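PDB 6TH0: acyl-CoA N-acyltransferases (NAT) superfamily protein from Arabidopsis thaliana, which probably transfers the acetyl group of acetyl-CoA, which it binds in its GNAT domain, to N-terminal methionines of transmembrane proteins and to protein lysines. Local coordinates for residues 21-26 against 97-102; 7-10 against 14-17; 72-77 against 83-88. All blocks are in the same frame, centred on the assembly; numbering follows the deposited sequence.

Contact 1: residues 21-26 against 97-102. With ACO (acetyl coenzyme *a), chain C.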
ATOM      1  N   GLN A  21       3.253 -12.811   9.654  1.00 38.15           N
ATOM      2  CA  GLN A  21       2.105 -13.438  10.303  1.00 37.27           C
ATOM      3  C   GLN A  21       0.817 -12.666  10.026  1.00 35.72           C
ATOM      4  O   GLN A  21      -0.209 -13.262   9.679  1.00 40.72           O
ATOM      5  CB  GLN A  21       2.402 -13.541  11.797  1.00 42.19           C
ATOM      6  CG  GLN A  21       1.240 -13.882  12.695  1.00 47.98           C
ATOM      7  CD  GLN A  21       1.244 -13.012  13.937  1.00 55.27           C
ATOM      8  OE1 GLN A  21       0.579 -11.975  13.982  1.00 60.78           O
ATOM      9  NE2 GLN A  21       2.013 -13.412  14.942  1.00 64.55           N
ATOM     10  N   ILE A  22       0.852 -11.339  10.170  1.00 38.67           N
ATOM     11  CA  ILE A  22      -0.340 -10.526   9.940  1.00 38.00           C
ATOM     12  C   ILE A  22      -0.765 -10.579   8.473  1.00 35.14           C
ATOM     13  O   ILE A  22      -1.964 -10.599   8.169  1.00 36.24           O
ATOM     14  CB  ILE A  22      -0.119  -9.085  10.432  1.00 40.97           C
ATOM     15  CG1 ILE A  22      -1.473  -8.364  10.553  1.00 41.43           C
ATOM     16  CG2 ILE A  22       0.817  -8.317   9.478  1.00 40.20           C
ATOM     17  CD1 ILE A  22      -1.407  -7.071  11.341  1.00 43.21           C
ATOM     18  N   HIS A  23       0.191 -10.564   7.532  1.00 37.46           N
ATOM     19  CA  HIS A  23      -0.196 -10.740   6.135  1.00 34.20           C
ATOM     20  C   HIS A  23      -0.941 -12.058   5.924  1.00 34.27           C
ATOM     21  O   HIS A  23      -1.991 -12.094   5.269  1.00 34.25           O
ATOM     22  CB  HIS A  23       1.021 -10.657   5.216  1.00 35.04           C
ATOM     23  CG  HIS A  23       1.409  -9.253   4.856  1.00 37.00           C
ATOM     24  ND1 HIS A  23       2.020  -8.393   5.745  1.00 36.77           N
ATOM     25  CD2 HIS A  23       1.254  -8.554   3.705  1.00 39.22           C
ATOM     26  CE1 HIS A  23       2.241  -7.232   5.152  1.00 41.38           C
ATOM     27  NE2 HIS A  23       1.787  -7.302   3.912  1.00 37.89           N
ATOM     28  N   ARG A  24      -0.403 -13.149   6.462  1.00 33.01           N
ATOM     29  CA  ARG A  24      -1.064 -14.438   6.328  1.00 35.13           C
ATOM     30  C   ARG A  24      -2.461 -14.388   6.927  1.00 37.72           C
ATOM     31  O   ARG A  24      -3.406 -14.982   6.387  1.00 39.15           O
ATOM     32  CB  ARG A  24      -0.223 -15.521   7.006  1.00 45.90           C
ATOM     33  CG  ARG A  24      -0.949 -16.833   7.236  1.00 58.49           C
ATOM     34  CD  ARG A  24      -1.430 -17.482   5.948  1.00 68.22           C
ATOM     35  NE  ARG A  24      -0.325 -17.904   5.094  1.00 75.15           N
ATOM     36  CZ  ARG A  24      -0.450 -18.746   4.074  1.00 80.27           C
ATOM     37  NH1 ARG A  24      -1.632 -19.267   3.779  1.00 80.96           N
ATOM     38  NH2 ARG A  24       0.610 -19.069   3.349  1.00 87.05           N
ATOM     39  N   ASP A  25      -2.615 -13.665   8.035  1.00 34.76           N
ATOM     40  CA  ASP A  25      -3.877 -13.739   8.762  1.00 36.05           C
ATOM     41  C   ASP A  25      -4.954 -12.842   8.155  1.00 35.64           C
ATOM     42  O   ASP A  25      -6.138 -13.201   8.195  1.00 35.59           O
ATOM     43  CB  ASP A  25      -3.664 -13.339  10.223  1.00 36.81           C
ATOM     44  CG  ASP A  25      -2.976 -14.407  11.050  1.00 36.06           C
ATOM     45  OD1 ASP A  25      -2.779 -15.565  10.597  1.00 42.92           O
ATOM     46  OD2 ASP A  25      -2.654 -14.097  12.218  1.00 46.10           O
ATOM     47  N   ILE A  26      -4.590 -11.672   7.617  1.00 34.66           N
ATOM     48  CA  ILE A  26      -5.624 -10.718   7.199  1.00 34.25           C
ATOM     49  C   ILE A  26      -5.500 -10.256   5.758  1.00 37.16           C
ATOM     50  O   ILE A  26      -6.439  -9.639   5.228  1.00 36.15           O
ATOM     51  CB  ILE A  26      -5.685  -9.490   8.133  1.00 34.55           C
ATOM     52  CG1 ILE A  26      -4.561  -8.486   7.837  1.00 34.41           C
ATOM     53  CG2 ILE A  26      -5.653  -9.922   9.618  1.00 42.41           C
ATOM     54  CD1 ILE A  26      -4.669  -7.234   8.699  1.00 36.68           C
ATOM     55  N   ILE A  97       1.045   0.927  -4.197  1.00 37.80           N
ATOM     56  CA  ILE A  97       0.754   0.281  -2.919  1.00 34.39           C
ATOM     57  C   ILE A  97       0.520  -1.196  -3.168  1.00 40.02           C
ATOM     58  O   ILE A  97      -0.294  -1.580  -4.025  1.00 42.10           O
ATOM     59  CB  ILE A  97      -0.460   0.926  -2.234  1.00 36.36           C
ATOM     60  CG1 ILE A  97      -0.110   2.326  -1.727  1.00 39.29           C
ATOM     61  CG2 ILE A  97      -0.960   0.001  -1.079  1.00 37.86           C
ATOM     62  CD1 ILE A  97      -1.318   3.157  -1.365  1.00 39.32           C
ATOM     63  N   LEU A  98       1.264  -2.030  -2.441  1.00 38.34           N
ATOM     64  CA  LEU A  98       1.201  -3.479  -2.541  1.00 35.17           C
ATOM     65  C   LEU A  98       0.206  -4.041  -1.523  1.00 39.02           C
ATOM     66  O   LEU A  98      -0.743  -4.737  -1.887  1.00 41.83           O
ATOM     67  CB  LEU A  98       2.572  -4.083  -2.275  1.00 32.85           C
ATOM     68  CG  LEU A  98       3.682  -3.730  -3.289  1.00 41.24           C
ATOM     69  CD1 LEU A  98       5.032  -3.883  -2.637  1.00 44.45           C
ATOM     70  CD2 LEU A  98       3.571  -4.695  -4.446  1.00 44.69           C
ATOM     71  N   THR A  99       0.429  -3.753  -0.246  1.00 37.47           N
ATOM     72  CA  THR A  99      -0.437  -4.303   0.793  1.00 36.61           C
ATOM     73  C   THR A  99      -0.790  -3.225   1.806  1.00 35.50           C
ATOM     74  O   THR A  99      -0.090  -2.226   1.970  1.00 37.17           O
ATOM     75  CB  THR A  99       0.217  -5.486   1.510  1.00 37.40           C
ATOM     76  OG1 THR A  99       1.294  -5.025   2.338  1.00 38.96           O
ATOM     77  CG2 THR A  99       0.733  -6.529   0.520  1.00 44.28           C
ATOM     78  N   LEU A 100      -1.913  -3.447   2.491  1.00 32.95           N
ATOM     79  CA  LEU A 100      -2.407  -2.528   3.504  1.00 33.51           C
ATOM     80  C   LEU A 100      -3.287  -3.355   4.424  1.00 35.43           C
ATOM     81  O   LEU A 100      -4.067  -4.158   3.920  1.00 33.36           O
ATOM     82  CB  LEU A 100      -3.211  -1.388   2.873  1.00 34.45           C
ATOM     83  CG  LEU A 100      -4.074  -0.538   3.788  1.00 34.87           C
ATOM     84  CD1 LEU A 100      -3.198   0.411   4.591  1.00 39.41           C
ATOM     85  CD2 LEU A 100      -5.104   0.235   2.976  1.00 40.26           C
ATOM     86  N   GLY A 101      -3.128  -3.199   5.736  1.00 36.86           N
ATOM     87  CA  GLY A 101      -3.960  -3.932   6.679  1.00 40.18           C
ATOM     88  C   GLY A 101      -3.899  -3.316   8.054  1.00 39.24           C
ATOM     89  O   GLY A 101      -2.887  -2.725   8.440  1.00 37.58           O
ATOM     90  N   VAL A 102      -4.982  -3.483   8.815  1.00 37.56           N
ATOM     91  CA  VAL A 102      -5.069  -3.066  10.209  1.00 38.44           C
ATOM     92  C   VAL A 102      -5.651  -4.247  10.988  1.00 36.12           C
ATOM     93  O   VAL A 102      -6.559  -4.922  10.496  1.00 37.11           O
ATOM     94  CB  VAL A 102      -5.934  -1.794  10.368  1.00 41.35           C
ATOM     95  CG1 VAL A 102      -6.076  -1.408  11.822  1.00 40.79           C
ATOM     96  CG2 VAL A 102      -5.352  -0.601   9.541  1.00 35.98           C
TER
HETATM   97  N1A ACO C 301     -15.317   6.709  14.372  1.00 86.94           N
HETATM   98  C2A ACO C 301     -16.107   5.861  13.629  1.00 84.04           C
HETATM   99  N3A ACO C 301     -15.923   5.323  12.411  1.00 82.65           N
HETATM  100  C4A ACO C 301     -14.715   5.720  11.850  1.00 81.41           C
HETATM  101  C5A ACO C 301     -13.787   6.595  12.498  1.00 84.32           C
HETATM  102  C6A ACO C 301     -14.137   7.072  13.776  1.00 89.29           C
HETATM  103  N6A ACO C 301     -13.288   7.912  14.446  1.00 92.77           N
HETATM  104  N7A ACO C 301     -12.657   6.817  11.699  1.00 83.07           N
HETATM  105  C8A ACO C 301     -12.899   6.088  10.590  1.00 82.65           C
HETATM  106  N9A ACO C 301     -14.121   5.415  10.630  1.00 77.77           N
HETATM  107  C1B ACO C 301     -14.705   4.552   9.602  1.00 74.12           C
HETATM  108  C2B ACO C 301     -14.444   5.054   8.109  1.00 73.55           C
HETATM  109  O2B ACO C 301     -15.348   6.024   7.781  1.00 65.16           O
HETATM  110  C3B ACO C 301     -14.825   3.640   7.462  1.00 70.65           C
HETATM  111  O3B ACO C 301     -16.159   3.560   7.589  1.00 65.21           O
HETATM  112  P3B ACO C 301     -16.953   2.606   6.231  1.00 75.21           P
HETATM  113  O7A ACO C 301     -16.472   1.256   6.693  1.00 77.77           O
HETATM  114  O8A ACO C 301     -18.433   2.907   6.400  1.00 83.68           O
HETATM  115  O9A ACO C 301     -16.223   3.185   5.042  1.00 80.56           O
HETATM  116  C4B ACO C 301     -14.077   2.636   8.404  1.00 63.61           C
HETATM  117  O4B ACO C 301     -14.118   3.227   9.744  1.00 69.38           O
HETATM  118  C5B ACO C 301     -12.644   2.349   7.919  1.00 49.85           C
HETATM  119  O5B ACO C 301     -11.918   3.525   7.739  1.00 50.34           O
HETATM  120  P1A ACO C 301     -10.439   3.344   8.448  1.00 48.25           P
HETATM  121  O1A ACO C 301     -10.611   3.130   9.906  1.00 52.07           O
HETATM  122  O2A ACO C 301      -9.560   4.441   7.916  1.00 46.78           O
HETATM  123  O3A ACO C 301      -9.686   1.934   7.887  1.00 41.18           O
HETATM  124  P2A ACO C 301      -9.391   0.819   8.981  1.00 47.50           P
HETATM  125  O4A ACO C 301      -8.229   1.157   9.841  1.00 41.45           O
HETATM  126  O5A ACO C 301     -10.624   0.205   9.589  1.00 48.41           O
HETATM  127  O6A ACO C 301      -8.734  -0.483   8.038  1.00 44.71           O
HETATM  128  CBP ACO C 301      -8.785  -1.854   6.061  1.00 41.62           C
HETATM  129  CCP ACO C 301      -9.332  -0.550   6.789  1.00 38.51           C
HETATM  130  CDP ACO C 301      -7.320  -1.626   5.773  1.00 41.74           C
HETATM  131  CEP ACO C 301      -9.557  -2.101   4.763  1.00 42.68           C
HETATM  132  CAP ACO C 301      -8.998  -3.005   7.080  1.00 44.31           C
HETATM  133  OAP ACO C 301     -10.377  -3.348   7.184  1.00 43.56           O
HETATM  134  C9P ACO C 301      -8.255  -4.295   6.740  1.00 38.23           C
HETATM  135  O9P ACO C 301      -7.166  -4.519   7.220  1.00 36.87           O
HETATM  136  N8P ACO C 301      -8.884  -5.228   5.942  1.00 39.09           N
HETATM  137  C7P ACO C 301      -8.221  -6.522   5.572  1.00 40.61           C
HETATM  138  C6P ACO C 301      -7.030  -6.276   4.693  1.00 39.70           C
HETATM  139  C5P ACO C 301      -7.538  -5.677   3.429  1.00 48.39           C
HETATM  140  O5P ACO C 301      -8.591  -5.974   2.887  1.00 50.27           O
HETATM  141  N4P ACO C 301      -6.737  -4.709   2.855  1.00 53.40           N
HETATM  142  C3P ACO C 301      -7.259  -4.113   1.626  1.00 61.53           C
HETATM  143  C2P ACO C 301      -6.128  -3.688   0.761  1.00 73.49           C
HETATM  144  S1P ACO C 301      -6.850  -2.968  -0.794  1.00 71.57           S
HETATM  145  C   ACO C 301      -6.922  -4.502  -1.716  1.00 80.95           C
HETATM  146  O   ACO C 301      -7.956  -5.081  -1.944  1.00 71.09           O
HETATM  147  CH3 ACO C 301      -5.667  -5.067  -2.141  1.00 81.07           C
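Ile-26 and Gly-101, with CA atoms 7.0 Å apart, are the closest backbone pair where helix segment 21-26 passes strand segment 97-102. The two short axes are nearly perpendicular, at 83°, and approach to 9.4 Å. Ile-26 holds CG1 between its backbone N and carbonyl carbon (chi1 78°), which sends CD1 over the strand backbone, 3.9 Å from Gly-101 CA and 3.5 Å from Val-102 O. A CB on Gly-101 would collide with this methyl. Earlier in both segments, His-23 meets Thr-99 with the edge of its ring: NE2 lies 2.8 Å from Thr-99 OG1 in a hydrogen bond of 158°. That hydroxyl is also bonded to Thr-68 OG1, and His-23 ND1 to Leu-19 O, so both ring nitrogens are held. Leu-98 and Thr-99 together face Thr-68, a classic beta bulge. Past it, the strand pairs with acetyl-CoA: cofactor N4P donates to Leu-100 O (2.9 Å), and Val-102 N to cofactor O9P (2.9 Å). This strand-like pairing with the pantetheine is characteristic of GNAT enzymes. The polar grip on the pantetheine thus comes from strand backbone, while the Leu-100 and Val-102 side chains add apolar contact to the cofactor and the helix meets the strand through Ile-26 and His-23.

Contact 2: residues 7-10 against 14-17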
ATOM      1  N   CYS A   7       1.159   5.631  16.518  1.00 61.59           N
ATOM      2  CA  CYS A   7       2.325   6.233  15.884  1.00 60.46           C
ATOM      3  C   CYS A   7       2.719   5.452  14.633  1.00 55.86           C
ATOM      4  O   CYS A   7       2.331   4.295  14.448  1.00 52.13           O
ATOM      5  CB  CYS A   7       3.516   6.301  16.849  1.00 58.48           C
ATOM      6  SG  CYS A   7       3.316   7.426  18.237  1.00 76.84           S
ATOM      7  N   PHE A   8       3.505   6.096  13.773  1.00 60.07           N
ATOM      8  CA  PHE A   8       3.914   5.488  12.515  1.00 56.23           C
ATOM      9  C   PHE A   8       5.428   5.543  12.374  1.00 55.72           C
ATOM     10  O   PHE A   8       6.053   6.552  12.702  1.00 56.65           O
ATOM     11  CB  PHE A   8       3.208   6.174  11.344  1.00 56.79           C
ATOM     12  CG  PHE A   8       1.708   6.198  11.494  1.00 56.56           C
ATOM     13  CD1 PHE A   8       0.941   5.091  11.154  1.00 52.22           C
ATOM     14  CD2 PHE A   8       1.072   7.315  12.007  1.00 59.24           C
ATOM     15  CE1 PHE A   8      -0.430   5.105  11.310  1.00 53.47           C
ATOM     16  CE2 PHE A   8      -0.303   7.333  12.166  1.00 57.63           C
ATOM     17  CZ  PHE A   8      -1.053   6.232  11.815  1.00 57.73           C
ATOM     18  N   ARG A   9       6.019   4.438  11.939  1.00 52.78           N
ATOM     19  CA  ARG A   9       7.462   4.372  11.752  1.00 53.37           C
ATOM     20  C   ARG A   9       7.751   3.463  10.574  1.00 52.32           C
ATOM     21  O   ARG A   9       6.886   2.679  10.160  1.00 49.15           O
ATOM     22  CB  ARG A   9       8.168   3.856  13.011  1.00 51.91           C
ATOM     23  CG  ARG A   9       7.637   2.478  13.481  1.00 49.11           C
ATOM     24  CD  ARG A   9       8.668   1.777  14.361  1.00 53.21           C
ATOM     25  NE  ARG A   9       8.159   0.525  14.931  1.00 57.48           N
ATOM     26  CZ  ARG A   9       8.110  -0.628  14.269  1.00 57.62           C
ATOM     27  NH1 ARG A   9       8.515  -0.685  13.007  1.00 61.40           N
ATOM     28  NH2 ARG A   9       7.650  -1.725  14.859  1.00 53.99           N
ATOM     29  N   PRO A  10       8.948   3.547   9.998  1.00 55.20           N
ATOM     30  CA  PRO A  10       9.305   2.614   8.930  1.00 48.38           C
ATOM     31  C   PRO A  10       9.318   1.189   9.458  1.00 51.93           C
ATOM     32  O   PRO A  10       9.636   0.933  10.622  1.00 52.32           O
ATOM     33  CB  PRO A  10      10.701   3.069   8.502  1.00 55.60           C
ATOM     34  CG  PRO A  10      10.798   4.506   8.973  1.00 63.09           C
ATOM     35  CD  PRO A  10      10.000   4.549  10.242  1.00 60.71           C
ATOM     36  N   SER A  14      13.234  -6.154  12.627  1.00 61.72           N
ATOM     37  CA  SER A  14      12.651  -6.777  13.807  1.00 61.28           C
ATOM     38  C   SER A  14      11.152  -7.017  13.662  1.00 61.13           C
ATOM     39  O   SER A  14      10.588  -7.780  14.457  1.00 59.47           O
ATOM     40  CB  SER A  14      12.914  -5.921  15.045  1.00 65.19           C
ATOM     41  OG  SER A  14      12.119  -4.747  15.018  1.00 65.96           O
ATOM     42  N   ASP A  15      10.506  -6.401  12.666  1.00 53.59           N
ATOM     43  CA  ASP A  15       9.090  -6.618  12.371  1.00 48.37           C
ATOM     44  C   ASP A  15       8.835  -7.874  11.542  1.00 44.86           C
ATOM     45  O   ASP A  15       7.668  -8.212  11.310  1.00 48.64           O
ATOM     46  CB  ASP A  15       8.516  -5.417  11.604  1.00 47.94           C
ATOM     47  CG  ASP A  15       8.534  -4.133  12.410  1.00 55.33           C
ATOM     48  OD1 ASP A  15       8.182  -4.172  13.603  1.00 59.07           O
ATOM     49  OD2 ASP A  15       8.914  -3.076  11.843  1.00 58.79           O
ATOM     50  N   LEU A  16       9.888  -8.582  11.114  1.00 50.09           N
ATOM     51  CA  LEU A  16       9.735  -9.619  10.096  1.00 47.95           C
ATOM     52  C   LEU A  16       8.675 -10.656  10.476  1.00 42.30           C
ATOM     53  O   LEU A  16       7.751 -10.915   9.702  1.00 44.26           O
ATOM     54  CB  LEU A  16      11.077 -10.295   9.829  1.00 52.46           C
ATOM     55  CG  LEU A  16      10.991 -11.410   8.789  1.00 48.29           C
ATOM     56  CD1 LEU A  16      10.590 -10.843   7.444  1.00 46.53           C
ATOM     57  CD2 LEU A  16      12.309 -12.152   8.683  1.00 56.74           C
ATOM     58  N   GLU A  17       8.829 -11.291  11.640  1.00 43.47           N
ATOM     59  CA  GLU A  17       7.896 -12.344  12.052  1.00 50.89           C
ATOM     60  C   GLU A  17       6.468 -11.827  12.114  1.00 46.45           C
ATOM     61  O   GLU A  17       5.550 -12.429  11.542  1.00 48.02           O
ATOM     62  CB  GLU A  17       8.305 -12.917  13.408  1.00 60.57           C
ATOM     63  CG  GLU A  17       7.605 -14.217  13.759  1.00 86.41           C
ATOM     64  CD  GLU A  17       7.828 -14.626  15.207  1.00106.67           C
ATOM     65  OE1 GLU A  17       8.878 -14.253  15.775  1.00114.27           O
ATOM     66  OE2 GLU A  17       6.949 -15.308  15.776  1.00111.55           O
TER
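Arg-9 and Asp-15 meet end-on in a two-pronged salt bridge. Arg-9 NH1 reaches Asp-15 OD2 at 2.7 Å with an N-H...O angle of 162°, and Arg-9 NH2 reaches Asp-15 OD1 at 2.8 Å and 159°. Each oxygen uses its syn lone pair, and the guanidinium and carboxylate planes differ by only 3°, so the two groups lie almost as one flat unit. The first torsion of Arg-9 puts CG between the backbone N and carbonyl carbon; the chain then runs extended to NE and brings the guanidinium back beside Pro-10, where NH1 also bonds Pro-10 O at 3.1 Å. NH2 has a second acceptor in Glu-61 O, and Asp-15 OD2 a second donor in Asn-12 N. These extra bonds fix the rotation of both groups, and the buried carboxylate is probably kept charged by them.

Away from this pair the contact is loose. The nearest CA atoms, those of Pro-10 and Asp-15, are 9.9 Å apart, and Pro-10 O comes no nearer than 4.3 Å to Asp-15 OD2. Pro-10 and Ser-14 lie exposed to solvent.

The bridge thus spans the short connection from edge strand 6-10 to helix 16-26. Arg-9 rests on Ala-49 and Val-51 of strand 45-52, Phe-8 packs on helix 111-123, and Leu-16 leans on helix 33-41.

Contact 3: residues 72-77 against 83-88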
ATOM      1  N   VAL A  72       8.019   2.440  -9.089  1.00 56.39           N
ATOM      2  CA  VAL A  72       7.791   1.977 -10.452  1.00 49.03           C
ATOM      3  C   VAL A  72       8.170   3.098 -11.412  1.00 50.78           C
ATOM      4  O   VAL A  72       7.731   4.238 -11.229  1.00 54.44           O
ATOM      5  CB  VAL A  72       6.304   1.601 -10.648  1.00 52.05           C
ATOM      6  CG1 VAL A  72       6.055   1.019 -12.019  1.00 53.66           C
ATOM      7  CG2 VAL A  72       5.846   0.628  -9.552  1.00 60.33           C
ATOM      8  N   LEU A  73       8.967   2.789 -12.431  1.00 54.17           N
ATOM      9  CA  LEU A  73       9.195   3.769 -13.482  1.00 53.49           C
ATOM     10  C   LEU A  73       7.885   4.042 -14.209  1.00 60.78           C
ATOM     11  O   LEU A  73       7.186   3.113 -14.623  1.00 52.79           O
ATOM     12  CB  LEU A  73      10.260   3.276 -14.461  1.00 62.47           C
ATOM     13  CG  LEU A  73      11.703   3.311 -13.953  1.00 70.50           C
ATOM     14  CD1 LEU A  73      12.632   2.639 -14.941  1.00 76.25           C
ATOM     15  CD2 LEU A  73      12.121   4.770 -13.771  1.00 71.62           C
ATOM     16  N   ALA A  74       7.543   5.325 -14.356  1.00 55.26           N
ATOM     17  CA  ALA A  74       6.232   5.672 -14.896  1.00 53.99           C
ATOM     18  C   ALA A  74       5.966   4.986 -16.234  1.00 56.87           C
ATOM     19  O   ALA A  74       4.863   4.475 -16.468  1.00 57.81           O
ATOM     20  CB  ALA A  74       6.098   7.188 -15.036  1.00 50.62           C
ATOM     21  N   LYS A  75       6.957   4.979 -17.132  1.00 57.43           N
ATOM     22  CA  LYS A  75       6.725   4.422 -18.461  1.00 59.07           C
ATOM     23  C   LYS A  75       6.658   2.903 -18.471  1.00 63.90           C
ATOM     24  O   LYS A  75       6.297   2.328 -19.503  1.00 75.99           O
ATOM     25  CB  LYS A  75       7.779   4.912 -19.453  1.00 61.68           C
ATOM     26  CG  LYS A  75       7.479   6.310 -19.974  1.00 71.23           C
ATOM     27  CD  LYS A  75       7.773   6.448 -21.465  1.00 79.56           C
ATOM     28  CE  LYS A  75       7.304   7.794 -22.014  1.00 79.22           C
ATOM     29  NZ  LYS A  75       7.842   8.045 -23.391  1.00 82.55           N
ATOM     30  N   GLU A  76       7.021   2.243 -17.377  1.00 57.58           N
ATOM     31  CA  GLU A  76       6.894   0.798 -17.261  1.00 62.23           C
ATOM     32  C   GLU A  76       5.641   0.387 -16.501  1.00 57.00           C
ATOM     33  O   GLU A  76       5.436  -0.812 -16.258  1.00 61.22           O
ATOM     34  CB  GLU A  76       8.147   0.213 -16.593  1.00 76.06           C
ATOM     35  CG  GLU A  76       9.430   0.552 -17.339  1.00 88.78           C
ATOM     36  CD  GLU A  76      10.661  -0.113 -16.749  1.00100.02           C
ATOM     37  OE1 GLU A  76      11.640  -0.318 -17.501  1.00107.37           O
ATOM     38  OE2 GLU A  76      10.651  -0.435 -15.540  1.00 99.91           O
ATOM     39  N   SER A  77       4.832   1.357 -16.070  1.00 50.92           N
ATOM     40  CA  SER A  77       3.634   1.058 -15.302  1.00 53.19           C
ATOM     41  C   SER A  77       2.464   0.828 -16.246  1.00 60.65           C
ATOM     42  O   SER A  77       2.458   1.291 -17.391  1.00 63.74           O
ATOM     43  CB  SER A  77       3.297   2.203 -14.342  1.00 55.08           C
ATOM     44  OG  SER A  77       2.812   3.318 -15.078  1.00 57.60           O
ATOM     45  N   ILE A  83      -0.990   9.200 -18.406  1.00 54.98           N
ATOM     46  CA  ILE A  83      -0.100  10.286 -18.002  1.00 53.71           C
ATOM     47  C   ILE A  83       0.241  11.186 -19.182  1.00 54.39           C
ATOM     48  O   ILE A  83       0.496  10.703 -20.293  1.00 61.11           O
ATOM     49  CB  ILE A  83       1.188   9.710 -17.379  1.00 56.10           C
ATOM     50  CG1 ILE A  83       0.847   8.976 -16.087  1.00 51.14           C
ATOM     51  CG2 ILE A  83       2.238  10.792 -17.159  1.00 52.01           C
ATOM     52  CD1 ILE A  83       2.027   8.257 -15.417  1.00 55.23           C
ATOM     53  N   ARG A  84       0.192  12.493 -18.960  1.00 53.65           N
ATOM     54  CA  ARG A  84       0.666  13.454 -19.948  1.00 60.84           C
ATOM     55  C   ARG A  84       2.142  13.652 -19.654  1.00 66.24           C
ATOM     56  O   ARG A  84       2.493  14.167 -18.587  1.00 64.13           O
ATOM     57  CB  ARG A  84      -0.102  14.772 -19.876  1.00 62.31           C
ATOM     58  CG  ARG A  84      -1.483  14.735 -20.529  1.00 72.99           C
ATOM     59  CD  ARG A  84      -1.917  16.117 -21.001  1.00 91.40           C
ATOM     60  NE  ARG A  84      -2.132  17.044 -19.895  1.00 99.52           N
ATOM     61  CZ  ARG A  84      -1.218  17.895 -19.442  1.00100.48           C
ATOM     62  NH1 ARG A  84      -0.017  17.937 -19.996  1.00101.47           N
ATOM     63  NH2 ARG A  84      -1.503  18.702 -18.430  1.00103.60           N
ATOM     64  N   TYR A  85       2.997  13.236 -20.584  1.00 70.48           N
ATOM     65  CA  TYR A  85       4.437  13.307 -20.399  1.00 70.62           C
ATOM     66  C   TYR A  85       4.984  14.632 -20.901  1.00 67.49           C
ATOM     67  O   TYR A  85       4.817  14.971 -22.072  1.00 65.13           O
ATOM     68  CB  TYR A  85       5.131  12.157 -21.128  1.00 68.49           C
ATOM     69  CG  TYR A  85       4.951  10.840 -20.435  1.00 69.20           C
ATOM     70  CD1 TYR A  85       5.714  10.522 -19.328  1.00 66.85           C
ATOM     71  CD2 TYR A  85       4.013   9.919 -20.882  1.00 63.31           C
ATOM     72  CE1 TYR A  85       5.553   9.335 -18.688  1.00 62.76           C
ATOM     73  CE2 TYR A  85       3.852   8.725 -20.254  1.00 62.76           C
ATOM     74  CZ  TYR A  85       4.621   8.439 -19.153  1.00 61.33           C
ATOM     75  OH  TYR A  85       4.484   7.252 -18.511  1.00 58.04           O
ATOM     76  N   ASP A  86       5.715  15.322 -20.041  1.00 69.91           N
ATOM     77  CA  ASP A  86       6.347  16.582 -20.385  1.00 84.21           C
ATOM     78  C   ASP A  86       7.797  16.255 -20.702  1.00 83.45           C
ATOM     79  O   ASP A  86       8.519  15.750 -19.844  1.00 83.19           O
ATOM     80  CB  ASP A  86       6.231  17.582 -19.238  1.00 92.36           C
ATOM     81  CG  ASP A  86       6.974  18.866 -19.512  1.00105.70           C
ATOM     82  OD1 ASP A  86       7.446  19.053 -20.655  1.00108.49           O
ATOM     83  OD2 ASP A  86       7.086  19.691 -18.585  1.00110.43           O
ATOM     84  N   SER A  87       8.227  16.568 -21.921  1.00 98.94           N
ATOM     85  CA  SER A  87       9.571  16.177 -22.331  1.00103.46           C
ATOM     86  C   SER A  87      10.634  16.724 -21.387  1.00103.00           C
ATOM     87  O   SER A  87      11.641  16.052 -21.142  1.00113.51           O
ATOM     88  CB  SER A  87       9.828  16.641 -23.762  1.00109.08           C
ATOM     89  OG  SER A  87      11.170  16.405 -24.148  1.00120.20           O
ATOM     90  N   SER A  88      10.420  17.917 -20.826  1.00 91.93           N
ATOM     91  CA  SER A  88      11.456  18.573 -20.030  1.00 89.25           C
ATOM     92  C   SER A  88      11.662  17.944 -18.653  1.00 83.47           C
ATOM     93  O   SER A  88      12.741  18.093 -18.075  1.00 84.05           O
ATOM     94  CB  SER A  88      11.116  20.053 -19.876  1.00 91.60           C
ATOM     95  OG  SER A  88      10.034  20.216 -18.976  1.00 91.73           O
TER
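A combined cation-pi and CH-pi contact between Lys-75 and Tyr-85 is found where the connection from strand 63-73 to strand 93-102 folds back, its extended part lying against the 3-10 turn at 74-76. The aliphatic chain does most of the touching: Lys-75 CE sits 3.8 Å from the centroid of the Tyr-85 ring, 4° off the normal, whereas Lys-75 NZ is 5.0 Å from that centroid. A bend at chi2 of Lys-75 (-140°) lays the chain across the ring, and CG passes 3.5 Å from Tyr-85 OH. On the opposite face, Ile-83 CG2 stands 3.8 Å above the ring plane, over its centre, so the aromatic group is clasped between a lysine and an isoleucine. Ala-74 CB lies at the ring edge, 4.3 Å from Tyr-85 CE1, and also meets Ile-83 CD1 at 4.2 Å. The turn is fastened by Ala-74 O, which accepts from both Ser-77 OG (2.7 Å) and Ser-77 N. Tyr-85 OH finds its polar partner in Ser-80 OG, while Asp-86 OD1 takes the Ser-88 amide in an Asx turn.

With an alanine in place of Tyr-85, Lys-75 and Ile-83 would probably lose the surface that separates them, and Ser-80 OG its phenolic mate. With no direct hydrogen bond between the segments, the contact is mostly apolar packing around the ring, to which the lysine charge probably adds only a little.

In the fold
From the N terminus, contact 2 closes first: strand 6-10, at the sheet edge, is joined to the start of helix 16-26 across a three-residue gap. Contact 1 then begins on the same helix and closes a much longer loop, spanning 70 residues, when strand 93-102 crosses it. Contacts 2 and 1 are therefore in series, with centres about 13 Å apart. Contact 3 is nested inside the loop of contact 1 and closes a short loop of its own, five residues between its segments, joining the end of strand 63-73 to the connection toward neighbouring strand 93-102. It lies on the far side of the chain's centre, about 29 Å between centres from contact 1 and about 32 Å from contact 2. All three reach one mixed sheet.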